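Local coordinates for protein fatty acid amide hydrolase (Candida albicans, PDB 6KVR) that probably hydrolyses the amide bond of monocarboxylic acid amides to a carboxylate and ammonium, as an enzyme of the amidase signature family, at residues K221-N225 / A263-C267; I463-N469 / Y483-W487; P493-T499 / P540-S546. All blocks are in the same frame, centred on the assembly; numbering follows the deposited sequence.

How the contacts relate
Along the chain the contacts follow in series, contact 1 closing before contact 2 opens and contact 2 before contact 3. Contacts 2 and 3, with centres about 9 Å apart, share the central mixed sheet: strands 462-466, 540-546 and 494-499 are consecutive in it, and helix 482-490 of contact 2 runs on into strand 494-499. Gln544 joins the two through its backbone to Ser465 and its side chain to Tyr483. Contact 1 lies about 14 Å from contact 3 and 18 Å from contact 2, centre to centre; Gln498 reaches its helix end, and Tyr264 meets Tyr468. Contacts 2 and 3 thus both touch the end of helix 259-265, which is part of contact 1 and begins two residues after the predicted nucleophile Ser257.

Contact 1: K221-N225 / A263-C267; sequences KNPFN and AYSGC
Phe224 lays the edge of its ring against the end of helix 259-265, with CE2 3.1 Å from Ser265 O, close to the ring plane, and 3.8 Å from Gly266 CA; chi1 is near -72° (m). The ring is carried by a type I beta turn from Asn222 to Asn225, closed by Asn225 N to Asn222 O at 3.3 Å. Asn222, with chi1 t, has two roles. Its OD1 accepts from Phe224 N at 2.9 Å, forming an Asx turn, while its ND2 donates to Tyr264 O at 2.7 Å. The backbones come nearest at Asn222 and Ser265, CA to CA 5.7 Å. Pro223 CG packs 3.9 Å from Ser265 O, and Ser265 OG is held by Ser230. Gly266 leaves the helix with phi/psi of 89/32, where a side chain would clash with both Phe224 CE2 and the preceding carbonyl. Pro223 and Phe224 also touch Val65 of helix 64-70. The contact joins the 222-225 beta turn to the C-terminal end of the helix that begins just after the predicted nucleophile Ser257. Asn222 gives the carbonyl of Tyr264 a hydrogen-bond partner, so one hydrogen bond fixes the turn to the helix end, and the Phe224 ring edge and Pro223 pack round the next carbonyl.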
ATOM      1  N   LYS A 221      -0.294  -2.438 -35.173  1.00 25.45           N
ATOM      2  CA  LYS A 221      -0.037  -1.163 -35.836  1.00 27.35           C
ATOM      3  C   LYS A 221      -1.027  -0.081 -35.412  1.00 26.13           C
ATOM      4  O   LYS A 221      -2.144  -0.367 -34.973  1.00 25.27           O
ATOM      5  CB  LYS A 221      -0.083  -1.328 -37.365  1.00 26.75           C
ATOM      6  CG  LYS A 221       1.114  -2.091 -37.935  1.00 29.19           C
ATOM      7  CD  LYS A 221       2.446  -1.421 -37.540  1.00 26.35           C
ATOM      8  CE  LYS A 221       3.590  -1.932 -38.420  1.00 28.75           C
ATOM      9  NZ  LYS A 221       4.818  -1.121 -38.262  1.00 26.81           N
ATOM     10  N   ASN A 222      -0.614   1.180 -35.609  1.00 25.28           N
ATOM     11  CA  ASN A 222      -1.428   2.340 -35.208  1.00 26.43           C
ATOM     12  C   ASN A 222      -2.602   2.545 -36.157  1.00 24.63           C
ATOM     13  O   ASN A 222      -2.409   2.597 -37.372  1.00 27.04           O
ATOM     14  CB  ASN A 222      -0.569   3.608 -35.184  1.00 28.75           C
ATOM     15  CG  ASN A 222      -1.252   4.771 -34.483  1.00 27.02           C
ATOM     16  OD1 ASN A 222      -2.406   5.124 -34.782  1.00 25.54           O
ATOM     17  ND2 ASN A 222      -0.538   5.380 -33.544  1.00 24.73           N
ATOM     18  N   PRO A 223      -3.829   2.682 -35.650  1.00 28.55           N
ATOM     19  CA  PRO A 223      -4.976   2.794 -36.565  1.00 26.02           C
ATOM     20  C   PRO A 223      -5.059   4.128 -37.321  1.00 31.42           C
ATOM     21  O   PRO A 223      -5.805   4.208 -38.303  1.00 31.83           O
ATOM     22  CB  PRO A 223      -6.186   2.584 -35.635  1.00 30.05           C
ATOM     23  CG  PRO A 223      -5.718   3.018 -34.291  1.00 27.14           C
ATOM     24  CD  PRO A 223      -4.242   2.660 -34.231  1.00 24.72           C
ATOM     25  N   PHE A 224      -4.328   5.169 -36.916  1.00 30.48           N
ATOM     26  CA  PHE A 224      -4.329   6.446 -37.627  1.00 29.02           C
ATOM     27  C   PHE A 224      -3.178   6.580 -38.619  1.00 29.74           C
ATOM     28  O   PHE A 224      -3.162   7.531 -39.411  1.00 28.18           O
ATOM     29  CB  PHE A 224      -4.274   7.610 -36.624  1.00 28.55           C
ATOM     30  CG  PHE A 224      -5.557   7.812 -35.867  1.00 32.66           C
ATOM     31  CD1 PHE A 224      -6.558   8.633 -36.374  1.00 35.42           C
ATOM     32  CD2 PHE A 224      -5.771   7.164 -34.655  1.00 28.72           C
ATOM     33  CE1 PHE A 224      -7.752   8.816 -35.673  1.00 36.15           C
ATOM     34  CE2 PHE A 224      -6.955   7.335 -33.952  1.00 32.05           C
ATOM     35  CZ  PHE A 224      -7.949   8.164 -34.462  1.00 35.14           C
ATOM     36  N   ASN A 225      -2.230   5.654 -38.590  1.00 27.05           N
ATOM     37  CA  ASN A 225      -1.068   5.638 -39.462  1.00 26.38           C
ATOM     38  C   ASN A 225      -0.451   4.264 -39.303  1.00 27.52           C
ATOM     39  O   ASN A 225       0.233   4.010 -38.303  1.00 26.91           O
ATOM     40  CB  ASN A 225      -0.075   6.746 -39.085  1.00 25.79           C
ATOM     41  CG  ASN A 225       1.162   6.778 -39.991  1.00 25.34           C
ATOM     42  OD1 ASN A 225       1.593   5.755 -40.515  1.00 25.08           O
ATOM     43  ND2 ASN A 225       1.739   7.968 -40.168  1.00 27.60           N
ATOM     44  N   ALA A 263      -2.262   7.416 -25.836  1.00 25.48           N
ATOM     45  CA  ALA A 263      -1.770   8.624 -26.485  1.00 24.25           C
ATOM     46  C   ALA A 263      -1.321   8.349 -27.915  1.00 24.26           C
ATOM     47  O   ALA A 263      -1.581   9.158 -28.813  1.00 23.57           O
ATOM     48  CB  ALA A 263      -0.626   9.227 -25.668  1.00 22.91           C
ATOM     49  N   TYR A 264      -0.640   7.218 -28.143  1.00 27.36           N
ATOM     50  CA  TYR A 264      -0.154   6.892 -29.480  1.00 23.16           C
ATOM     51  C   TYR A 264      -1.315   6.673 -30.443  1.00 29.40           C
ATOM     52  O   TYR A 264      -1.247   7.080 -31.607  1.00 23.30           O
ATOM     53  CB  TYR A 264       0.712   5.627 -29.467  1.00 23.16           C
ATOM     54  CG  TYR A 264       2.030   5.671 -28.720  1.00 25.37           C
ATOM     55  CD1 TYR A 264       2.477   6.826 -28.100  1.00 24.66           C
ATOM     56  CD2 TYR A 264       2.831   4.535 -28.641  1.00 26.21           C
ATOM     57  CE1 TYR A 264       3.682   6.854 -27.415  1.00 22.30           C
ATOM     58  CE2 TYR A 264       4.032   4.539 -27.951  1.00 24.43           C
ATOM     59  CZ  TYR A 264       4.451   5.712 -27.341  1.00 27.84           C
ATOM     60  OH  TYR A 264       5.648   5.748 -26.663  1.00 25.34           O
ATOM     61  N   SER A 265      -2.384   6.023 -29.977  1.00 23.64           N
ATOM     62  CA  SER A 265      -3.380   5.440 -30.859  1.00 24.79           C
ATOM     63  C   SER A 265      -4.663   6.245 -30.948  1.00 26.57           C
ATOM     64  O   SER A 265      -5.615   5.781 -31.576  1.00 27.10           O
ATOM     65  CB  SER A 265      -3.724   4.017 -30.404  1.00 27.93           C
ATOM     66  OG  SER A 265      -2.627   3.137 -30.560  1.00 28.08           O
ATOM     67  N   GLY A 266      -4.737   7.404 -30.305  1.00 25.09           N
ATOM     68  CA  GLY A 266      -5.889   8.266 -30.463  1.00 28.75           C
ATOM     69  C   GLY A 266      -7.057   8.043 -29.522  1.00 30.84           C
ATOM     70  O   GLY A 266      -8.202   8.285 -29.927  1.00 30.38           O
ATOM     71  N   CYS A 267      -6.824   7.616 -28.276  1.00 25.07           N
ATOM     72  CA  CYS A 267      -7.929   7.502 -27.326  1.00 27.47           C
ATOM     73  C   CYS A 267      -7.470   8.017 -25.969  1.00 26.38           C
ATOM     74  O   CYS A 267      -6.376   8.577 -25.834  1.00 30.39           O
ATOM     75  CB  CYS A 267      -8.463   6.065 -27.258  1.00 31.61           C
ATOM     76  SG  CYS A 267      -7.243   4.841 -26.799  1.00 35.06           S
TER

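Contact 2: I463-N469 / Y483-W487; sequences ILSPTYN and YTSLW
Strand 463-466 runs roughly antiparallel to the helical segment 483-487, their N-to-C directions 145° apart and their axes 9.4 Å at closest approach. Past Pro466 the chain leaves extended geometry at Thr467 (phi/psi -94/-21), and the backbones come nearest at Tyr468 and Tyr483, CA to CA 5.4 Å. Tyr483 (chi1 m) is the main side chain of the interface: its CE1 lies 3.6 Å from Pro466 CG, its CB 3.5 Å from Thr467 O, and its CD2 4.0 Å from Asn469 N, while its hydroxyl bonds Val353 and Asp350. One turn on, Trp487 (m) sets CH2 3.8 Å from Ile463 CD1. The helix packs on one face of the central sheet of the amidase signature fold, near the predicted substrate-binding Gly256; Thr484 OG1 bonds the carbonyl of Gly255. No direct hydrogen bond crosses the interface, and two waters bridge it instead. Water 1 donates to Tyr483 O at 2.7 Å, accepts from Trp487 NE1 at 3.0 Å and bonds Ser465 OG, also at 3.0 Å. Water 2 donates to Thr467 O at 2.8 Å and to Thr484 OG1 at 3.0 Å, while Thr484 CG2 packs 3.4 Å from Thr467 O.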
ATOM      1  N   ILE A 463      -0.528  18.326 -12.852  1.00 32.39           N
ATOM      2  CA  ILE A 463       0.688  18.488 -13.643  1.00 23.89           C
ATOM      3  C   ILE A 463       0.385  18.018 -15.059  1.00 27.93           C
ATOM      4  O   ILE A 463      -0.158  16.921 -15.261  1.00 29.81           O
ATOM      5  CB  ILE A 463       1.870  17.732 -13.010  1.00 26.10           C
ATOM      6  CG1 ILE A 463       2.067  18.213 -11.567  1.00 30.93           C
ATOM      7  CG2 ILE A 463       3.167  17.966 -13.788  1.00 25.79           C
ATOM      8  CD1 ILE A 463       3.152  17.498 -10.811  1.00 29.62           C
ATOM      9  N   LEU A 464       0.672  18.874 -16.031  1.00 28.90           N
ATOM     10  CA  LEU A 464       0.452  18.589 -17.442  1.00 24.82           C
ATOM     11  C   LEU A 464       1.813  18.372 -18.081  1.00 28.61           C
ATOM     12  O   LEU A 464       2.744  19.152 -17.838  1.00 26.44           O
ATOM     13  CB  LEU A 464      -0.288  19.735 -18.128  1.00 27.49           C
ATOM     14  CG  LEU A 464      -0.564  19.631 -19.635  1.00 32.01           C
ATOM     15  CD1 LEU A 464      -1.447  18.439 -19.945  1.00 29.06           C
ATOM     16  CD2 LEU A 464      -1.215  20.915 -20.170  1.00 30.70           C
ATOM     17  N   SER A 465       1.942  17.314 -18.877  1.00 24.02           N
ATOM     18  CA  SER A 465       3.258  16.929 -19.363  1.00 28.67           C
ATOM     19  C   SER A 465       3.090  16.070 -20.614  1.00 24.90           C
ATOM     20  O   SER A 465       2.005  15.528 -20.856  1.00 24.56           O
ATOM     21  CB  SER A 465       4.035  16.164 -18.279  1.00 28.58           C
ATOM     22  OG  SER A 465       3.461  14.882 -18.106  1.00 27.15           O
ATOM     23  N   PRO A 466       4.153  15.914 -21.415  1.00 24.98           N
ATOM     24  CA  PRO A 466       4.102  14.978 -22.543  1.00 24.79           C
ATOM     25  C   PRO A 466       3.928  13.549 -22.057  1.00 23.14           C
ATOM     26  O   PRO A 466       4.161  13.232 -20.890  1.00 23.26           O
ATOM     27  CB  PRO A 466       5.468  15.163 -23.230  1.00 25.27           C
ATOM     28  CG  PRO A 466       6.031  16.469 -22.666  1.00 26.10           C
ATOM     29  CD  PRO A 466       5.485  16.534 -21.280  1.00 23.38           C
ATOM     30  N   THR A 467       3.510  12.675 -22.975  1.00 22.92           N
ATOM     31  CA  THR A 467       3.429  11.245 -22.695  1.00 23.95           C
ATOM     32  C   THR A 467       4.672  10.502 -23.132  1.00 25.74           C
ATOM     33  O   THR A 467       4.941   9.409 -22.617  1.00 22.97           O
ATOM     34  CB  THR A 467       2.218  10.618 -23.391  1.00 21.77           C
ATOM     35  OG1 THR A 467       1.060  11.418 -23.122  1.00 26.94           O
ATOM     36  CG2 THR A 467       1.952   9.208 -22.842  1.00 23.53           C
ATOM     37  N   TYR A 468       5.437  11.091 -24.043  1.00 25.45           N
ATOM     38  CA  TYR A 468       6.544  10.463 -24.749  1.00 23.48           C
ATOM     39  C   TYR A 468       7.237  11.613 -25.481  1.00 25.31           C
ATOM     40  O   TYR A 468       6.635  12.668 -25.677  1.00 25.34           O
ATOM     41  CB  TYR A 468       6.026   9.354 -25.690  1.00 21.69           C
ATOM     42  CG  TYR A 468       7.056   8.718 -26.613  1.00 23.50           C
ATOM     43  CD1 TYR A 468       8.223   8.192 -26.103  1.00 24.58           C
ATOM     44  CD2 TYR A 468       6.857   8.656 -27.997  1.00 23.17           C
ATOM     45  CE1 TYR A 468       9.175   7.630 -26.928  1.00 23.33           C
ATOM     46  CE2 TYR A 468       7.810   8.082 -28.840  1.00 24.33           C
ATOM     47  CZ  TYR A 468       8.972   7.564 -28.281  1.00 23.80           C
ATOM     48  OH  TYR A 468       9.960   6.988 -29.059  1.00 27.84           O
ATOM     49  N   ASN A 469       8.510  11.438 -25.840  1.00 22.98           N
ATOM     50  CA  ASN A 469       9.229  12.528 -26.507  1.00 22.32           C
ATOM     51  C   ASN A 469       8.903  12.628 -27.989  1.00 26.75           C
ATOM     52  O   ASN A 469       9.641  13.254 -28.758  1.00 26.78           O
ATOM     53  CB  ASN A 469      10.739  12.354 -26.328  1.00 26.58           C
ATOM     54  CG  ASN A 469      11.189  10.938 -26.653  1.00 28.35           C
ATOM     55  OD1 ASN A 469      11.384  10.118 -25.758  1.00 30.22           O
ATOM     56  ND2 ASN A 469      11.289  10.630 -27.938  1.00 23.20           N
ATOM     57  N   TYR A 483       8.967   9.858 -19.675  1.00 18.81           N
ATOM     58  CA  TYR A 483       7.790  10.708 -19.537  1.00 21.35           C
ATOM     59  C   TYR A 483       6.624   9.980 -18.870  1.00 23.11           C
ATOM     60  O   TYR A 483       5.800  10.625 -18.205  1.00 22.60           O
ATOM     61  CB  TYR A 483       7.395  11.280 -20.908  1.00 23.44           C
ATOM     62  CG  TYR A 483       8.243  12.488 -21.255  1.00 22.66           C
ATOM     63  CD1 TYR A 483       7.961  13.741 -20.714  1.00 23.50           C
ATOM     64  CD2 TYR A 483       9.378  12.361 -22.053  1.00 24.26           C
ATOM     65  CE1 TYR A 483       8.762  14.839 -21.004  1.00 23.49           C
ATOM     66  CE2 TYR A 483      10.182  13.443 -22.343  1.00 21.29           C
ATOM     67  CZ  TYR A 483       9.871  14.679 -21.824  1.00 25.01           C
ATOM     68  OH  TYR A 483      10.680  15.751 -22.119  1.00 28.51           O
ATOM     69  N   THR A 484       6.539   8.653 -19.003  1.00 20.74           N
ATOM     70  CA  THR A 484       5.513   7.889 -18.289  1.00 19.43           C
ATOM     71  C   THR A 484       6.038   7.246 -17.016  1.00 23.87           C
ATOM     72  O   THR A 484       5.318   7.198 -16.007  1.00 20.38           O
ATOM     73  CB  THR A 484       4.918   6.781 -19.163  1.00 24.39           C
ATOM     74  OG1 THR A 484       5.976   6.086 -19.842  1.00 22.58           O
ATOM     75  CG2 THR A 484       3.893   7.335 -20.171  1.00 20.74           C
ATOM     76  N   SER A 485       7.281   6.756 -17.030  1.00 20.15           N
ATOM     77  CA  SER A 485       7.759   5.999 -15.884  1.00 23.91           C
ATOM     78  C   SER A 485       7.891   6.867 -14.640  1.00 23.80           C
ATOM     79  O   SER A 485       7.859   6.332 -13.528  1.00 23.78           O
ATOM     80  CB  SER A 485       9.092   5.316 -16.208  1.00 24.46           C
ATOM     81  OG  SER A 485      10.133   6.261 -16.376  1.00 25.31           O
ATOM     82  N   LEU A 486       8.016   8.188 -14.801  1.00 24.89           N
ATOM     83  CA  LEU A 486       8.059   9.082 -13.643  1.00 23.76           C
ATOM     84  C   LEU A 486       6.821   8.916 -12.767  1.00 22.64           C
ATOM     85  O   LEU A 486       6.920   8.849 -11.536  1.00 23.54           O
ATOM     86  CB  LEU A 486       8.183  10.534 -14.105  1.00 25.03           C
ATOM     87  CG  LEU A 486       8.074  11.600 -13.015  1.00 30.40           C
ATOM     88  CD1 LEU A 486       9.237  11.475 -12.017  1.00 23.39           C
ATOM     89  CD2 LEU A 486       7.950  13.039 -13.598  1.00 27.64           C
ATOM     90  N   TRP A 487       5.641   8.864 -13.381  1.00 21.25           N
ATOM     91  CA  TRP A 487       4.422   8.733 -12.595  1.00 27.13           C
ATOM     92  C   TRP A 487       4.199   7.314 -12.068  1.00 27.72           C
ATOM     93  O   TRP A 487       3.335   7.122 -11.198  1.00 23.36           O
ATOM     94  CB  TRP A 487       3.223   9.225 -13.427  1.00 20.40           C
ATOM     95  CG  TRP A 487       3.572  10.559 -14.025  1.00 24.69           C
ATOM     96  CD1 TRP A 487       3.793  10.831 -15.338  1.00 23.29           C
ATOM     97  CD2 TRP A 487       3.816  11.794 -13.312  1.00 24.13           C
ATOM     98  NE1 TRP A 487       4.129  12.156 -15.495  1.00 27.42           N
ATOM     99  CE2 TRP A 487       4.157  12.767 -14.268  1.00 23.66           C
ATOM    100  CE3 TRP A 487       3.766  12.166 -11.964  1.00 26.43           C
ATOM    101  CZ2 TRP A 487       4.453  14.092 -13.923  1.00 25.43           C
ATOM    102  CZ3 TRP A 487       4.054  13.494 -11.620  1.00 25.45           C
ATOM    103  CH2 TRP A 487       4.402  14.433 -12.596  1.00 23.05           C
TER
HETATM  104  O   HOH W   1       5.922  13.255 -17.659  1.00 29.02           O
HETATM  105  O   HOH W   2       6.741   7.228 -22.534  1.00 24.07           O

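Contact 3: P493-T499 / P540-S546; sequences PTLSFQT and PVGLQLS
Leu495, Phe497, Leu543 and Leu545 form the apolar face of two paired strands. Phe497, with chi1 p, leans over the neighbouring strand, its CE1 4.1 Å from Leu543 CB and 4.2 Å from Leu545 CB; Leu495 CB lies 4.5 Å from Leu545 CB, and Thr499 CG2 3.6 Å from Leu543 CD1. Helix 552-565 packs on Leu495 and Phe497, and helix 357-372 on Leu543. The strands are antiparallel, 156° between N-to-C directions and 4.4 Å between axes. Leu495–Leu545 and Phe497–Leu543 are hydrogen-bonded pairs: Leu495 N to Leu545 O and Leu545 N to Leu495 O are both 2.7 Å, Phe497 N to Leu543 O is 2.9 Å, and Leu543 N to Phe497 O is 3.0 Å. These are inner neighbours of the mixed sheet at the core of the amidase signature fold. Thr494–Ser546, Ser496–Gln544 and Gln498–Gly542 alternate as non-hydrogen-bonded pairs, their side chains (Gly542 has none) on the other, more polar face, where Trp487 of helix 482-490 also packs. Here Gln544 and Ser496 bond Arg259, and Thr494 OG1 shares a hydrogen bond with Ser546 OG at 3.0 Å. At the far end Val541 O accepts from Thr499 N at 3.2 Å and from Thr499 OG1 at 3.0 Å.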
ATOM      1  N   PRO A 493      -1.972   9.314  -9.838  1.00 24.40           N
ATOM      2  CA  PRO A 493      -2.959   8.978 -10.873  1.00 22.80           C
ATOM      3  C   PRO A 493      -2.806   9.929 -12.059  1.00 27.03           C
ATOM      4  O   PRO A 493      -2.680  11.147 -11.884  1.00 21.48           O
ATOM      5  CB  PRO A 493      -4.304   9.149 -10.157  1.00 24.32           C
ATOM      6  CG  PRO A 493      -4.026  10.139  -9.067  1.00 22.28           C
ATOM      7  CD  PRO A 493      -2.583   9.954  -8.660  1.00 23.05           C
ATOM      8  N   THR A 494      -2.762   9.356 -13.265  1.00 21.61           N
ATOM      9  CA  THR A 494      -2.414  10.111 -14.462  1.00 21.61           C
ATOM     10  C   THR A 494      -3.361   9.760 -15.598  1.00 24.07           C
ATOM     11  O   THR A 494      -3.469   8.593 -16.002  1.00 26.31           O
ATOM     12  CB  THR A 494      -0.960   9.837 -14.869  1.00 27.58           C
ATOM     13  OG1 THR A 494      -0.095  10.173 -13.781  1.00 24.76           O
ATOM     14  CG2 THR A 494      -0.568  10.666 -16.114  1.00 24.80           C
ATOM     15  N   LEU A 495      -4.020  10.779 -16.134  1.00 25.68           N
ATOM     16  CA  LEU A 495      -4.885  10.630 -17.296  1.00 19.95           C
ATOM     17  C   LEU A 495      -4.090  10.936 -18.556  1.00 20.77           C
ATOM     18  O   LEU A 495      -3.452  11.989 -18.657  1.00 25.12           O
ATOM     19  CB  LEU A 495      -6.091  11.566 -17.186  1.00 20.90           C
ATOM     20  CG  LEU A 495      -6.968  11.810 -18.420  1.00 28.74           C
ATOM     21  CD1 LEU A 495      -7.757  10.567 -18.770  1.00 27.09           C
ATOM     22  CD2 LEU A 495      -7.925  12.983 -18.174  1.00 24.20           C
ATOM     23  N   SER A 496      -4.117  10.014 -19.509  1.00 21.00           N
ATOM     24  CA  SER A 496      -3.626  10.274 -20.859  1.00 24.53           C
ATOM     25  C   SER A 496      -4.831  10.638 -21.722  1.00 24.60           C
ATOM     26  O   SER A 496      -5.775   9.845 -21.834  1.00 24.57           O
ATOM     27  CB  SER A 496      -2.891   9.055 -21.414  1.00 23.25           C
ATOM     28  OG  SER A 496      -2.373   9.309 -22.709  1.00 28.31           O
ATOM     29  N   PHE A 497      -4.818  11.840 -22.305  1.00 26.28           N
ATOM     30  CA  PHE A 497      -5.979  12.358 -23.028  1.00 29.78           C
ATOM     31  C   PHE A 497      -5.577  12.942 -24.381  1.00 27.19           C
ATOM     32  O   PHE A 497      -4.541  13.605 -24.495  1.00 27.70           O
ATOM     33  CB  PHE A 497      -6.728  13.426 -22.186  1.00 28.62           C
ATOM     34  CG  PHE A 497      -5.999  14.753 -22.066  1.00 30.88           C
ATOM     35  CD1 PHE A 497      -5.075  14.973 -21.049  1.00 27.62           C
ATOM     36  CD2 PHE A 497      -6.260  15.787 -22.959  1.00 26.34           C
ATOM     37  CE1 PHE A 497      -4.416  16.193 -20.931  1.00 29.31           C
ATOM     38  CE2 PHE A 497      -5.606  17.004 -22.859  1.00 23.93           C
ATOM     39  CZ  PHE A 497      -4.686  17.212 -21.838  1.00 28.46           C
ATOM     40  N   GLN A 498      -6.406  12.698 -25.404  1.00 29.68           N
ATOM     41  CA  GLN A 498      -6.187  13.304 -26.720  1.00 29.04           C
ATOM     42  C   GLN A 498      -6.399  14.815 -26.677  1.00 27.64           C
ATOM     43  O   GLN A 498      -7.345  15.310 -26.056  1.00 30.53           O
ATOM     44  CB  GLN A 498      -7.124  12.695 -27.760  1.00 27.16           C
ATOM     45  CG  GLN A 498      -6.742  11.295 -28.178  1.00 29.52           C
ATOM     46  CD  GLN A 498      -5.290  11.195 -28.599  1.00 31.17           C
ATOM     47  OE1 GLN A 498      -4.794  12.019 -29.372  1.00 31.39           O
ATOM     48  NE2 GLN A 498      -4.595  10.179 -28.091  1.00 29.30           N
ATOM     49  N   THR A 499      -5.513  15.549 -27.344  1.00 25.96           N
ATOM     50  CA  THR A 499      -5.631  16.998 -27.440  1.00 29.14           C
ATOM     51  C   THR A 499      -6.490  17.461 -28.615  1.00 32.46           C
ATOM     52  O   THR A 499      -6.886  18.630 -28.639  1.00 33.72           O
ATOM     53  CB  THR A 499      -4.245  17.638 -27.571  1.00 27.14           C
ATOM     54  OG1 THR A 499      -3.653  17.227 -28.808  1.00 25.64           O
ATOM     55  CG2 THR A 499      -3.359  17.203 -26.435  1.00 27.96           C
ATOM     56  N   PRO A 540      -1.786  11.178 -33.846  1.00 26.81           N
ATOM     57  CA  PRO A 540      -2.391  11.973 -32.771  1.00 27.84           C
ATOM     58  C   PRO A 540      -1.383  12.320 -31.684  1.00 27.35           C
ATOM     59  O   PRO A 540      -0.403  11.604 -31.457  1.00 23.79           O
ATOM     60  CB  PRO A 540      -3.499  11.060 -32.232  1.00 29.24           C
ATOM     61  CG  PRO A 540      -3.120   9.691 -32.642  1.00 26.48           C
ATOM     62  CD  PRO A 540      -2.335   9.812 -33.923  1.00 26.89           C
ATOM     63  N   VAL A 541      -1.620  13.458 -31.028  1.00 25.36           N
ATOM     64  CA  VAL A 541      -0.847  13.874 -29.861  1.00 25.14           C
ATOM     65  C   VAL A 541      -1.731  13.745 -28.631  1.00 29.78           C
ATOM     66  O   VAL A 541      -2.765  14.420 -28.528  1.00 32.49           O
ATOM     67  CB  VAL A 541      -0.325  15.312 -29.966  1.00 26.75           C
ATOM     68  CG1 VAL A 541       0.390  15.648 -28.668  1.00 27.03           C
ATOM     69  CG2 VAL A 541       0.620  15.471 -31.129  1.00 29.53           C
ATOM     70  N   GLY A 542      -1.326  12.902 -27.696  1.00 24.15           N
ATOM     71  CA  GLY A 542      -1.991  12.806 -26.403  1.00 27.82           C
ATOM     72  C   GLY A 542      -1.047  13.247 -25.304  1.00 26.11           C
ATOM     73  O   GLY A 542       0.157  12.995 -25.381  1.00 28.51           O
ATOM     74  N   LEU A 543      -1.598  13.895 -24.284  1.00 23.70           N
ATOM     75  CA  LEU A 543      -0.808  14.447 -23.190  1.00 22.05           C
ATOM     76  C   LEU A 543      -1.275  13.854 -21.864  1.00 23.82           C
ATOM     77  O   LEU A 543      -2.354  13.261 -21.776  1.00 29.16           O
ATOM     78  CB  LEU A 543      -0.924  15.980 -23.158  1.00 28.22           C
ATOM     79  CG  LEU A 543      -0.426  16.818 -24.341  1.00 27.68           C
ATOM     80  CD1 LEU A 543      -0.798  18.283 -24.124  1.00 21.74           C
ATOM     81  CD2 LEU A 543       1.088  16.681 -24.558  1.00 23.13           C
ATOM     82  N   GLN A 544      -0.474  14.050 -20.814  1.00 22.73           N
ATOM     83  CA  GLN A 544      -0.758  13.489 -19.500  1.00 26.82           C
ATOM     84  C   GLN A 544      -1.179  14.564 -18.506  1.00 24.00           C
ATOM     85  O   GLN A 544      -0.561  15.632 -18.426  1.00 28.24           O
ATOM     86  CB  GLN A 544       0.455  12.753 -18.936  1.00 21.46           C
ATOM     87  CG  GLN A 544       0.817  11.530 -19.719  1.00 26.63           C
ATOM     88  CD  GLN A 544       1.907  10.756 -19.021  1.00 28.25           C
ATOM     89  OE1 GLN A 544       1.667   9.658 -18.525  1.00 27.63           O
ATOM     90  NE2 GLN A 544       3.100  11.340 -18.938  1.00 21.60           N
ATOM     91  N   LEU A 545      -2.208  14.248 -17.726  1.00 22.01           N
ATOM     92  CA  LEU A 545      -2.652  15.047 -16.587  1.00 23.36           C
ATOM     93  C   LEU A 545      -2.538  14.201 -15.317  1.00 22.87           C
ATOM     94  O   LEU A 545      -3.265  13.215 -15.149  1.00 23.85           O
ATOM     95  CB  LEU A 545      -4.081  15.533 -16.813  1.00 23.03           C
ATOM     96  CG  LEU A 545      -4.593  16.673 -15.926  1.00 28.92           C
ATOM     97  CD1 LEU A 545      -4.084  18.036 -16.383  1.00 24.07           C
ATOM     98  CD2 LEU A 545      -6.106  16.629 -15.953  1.00 29.13           C
ATOM     99  N   SER A 546      -1.627  14.579 -14.424  1.00 23.77           N
ATOM    100  CA  SER A 546      -1.377  13.854 -13.184  1.00 26.46           C
ATOM    101  C   SER A 546      -1.892  14.631 -11.973  1.00 30.66           C
ATOM    102  O   SER A 546      -1.670  15.840 -11.864  1.00 29.06           O
ATOM    103  CB  SER A 546       0.117  13.594 -12.998  1.00 24.87           C
ATOM    104  OG  SER A 546       0.664  13.031 -14.166  1.00 27.39           O
TER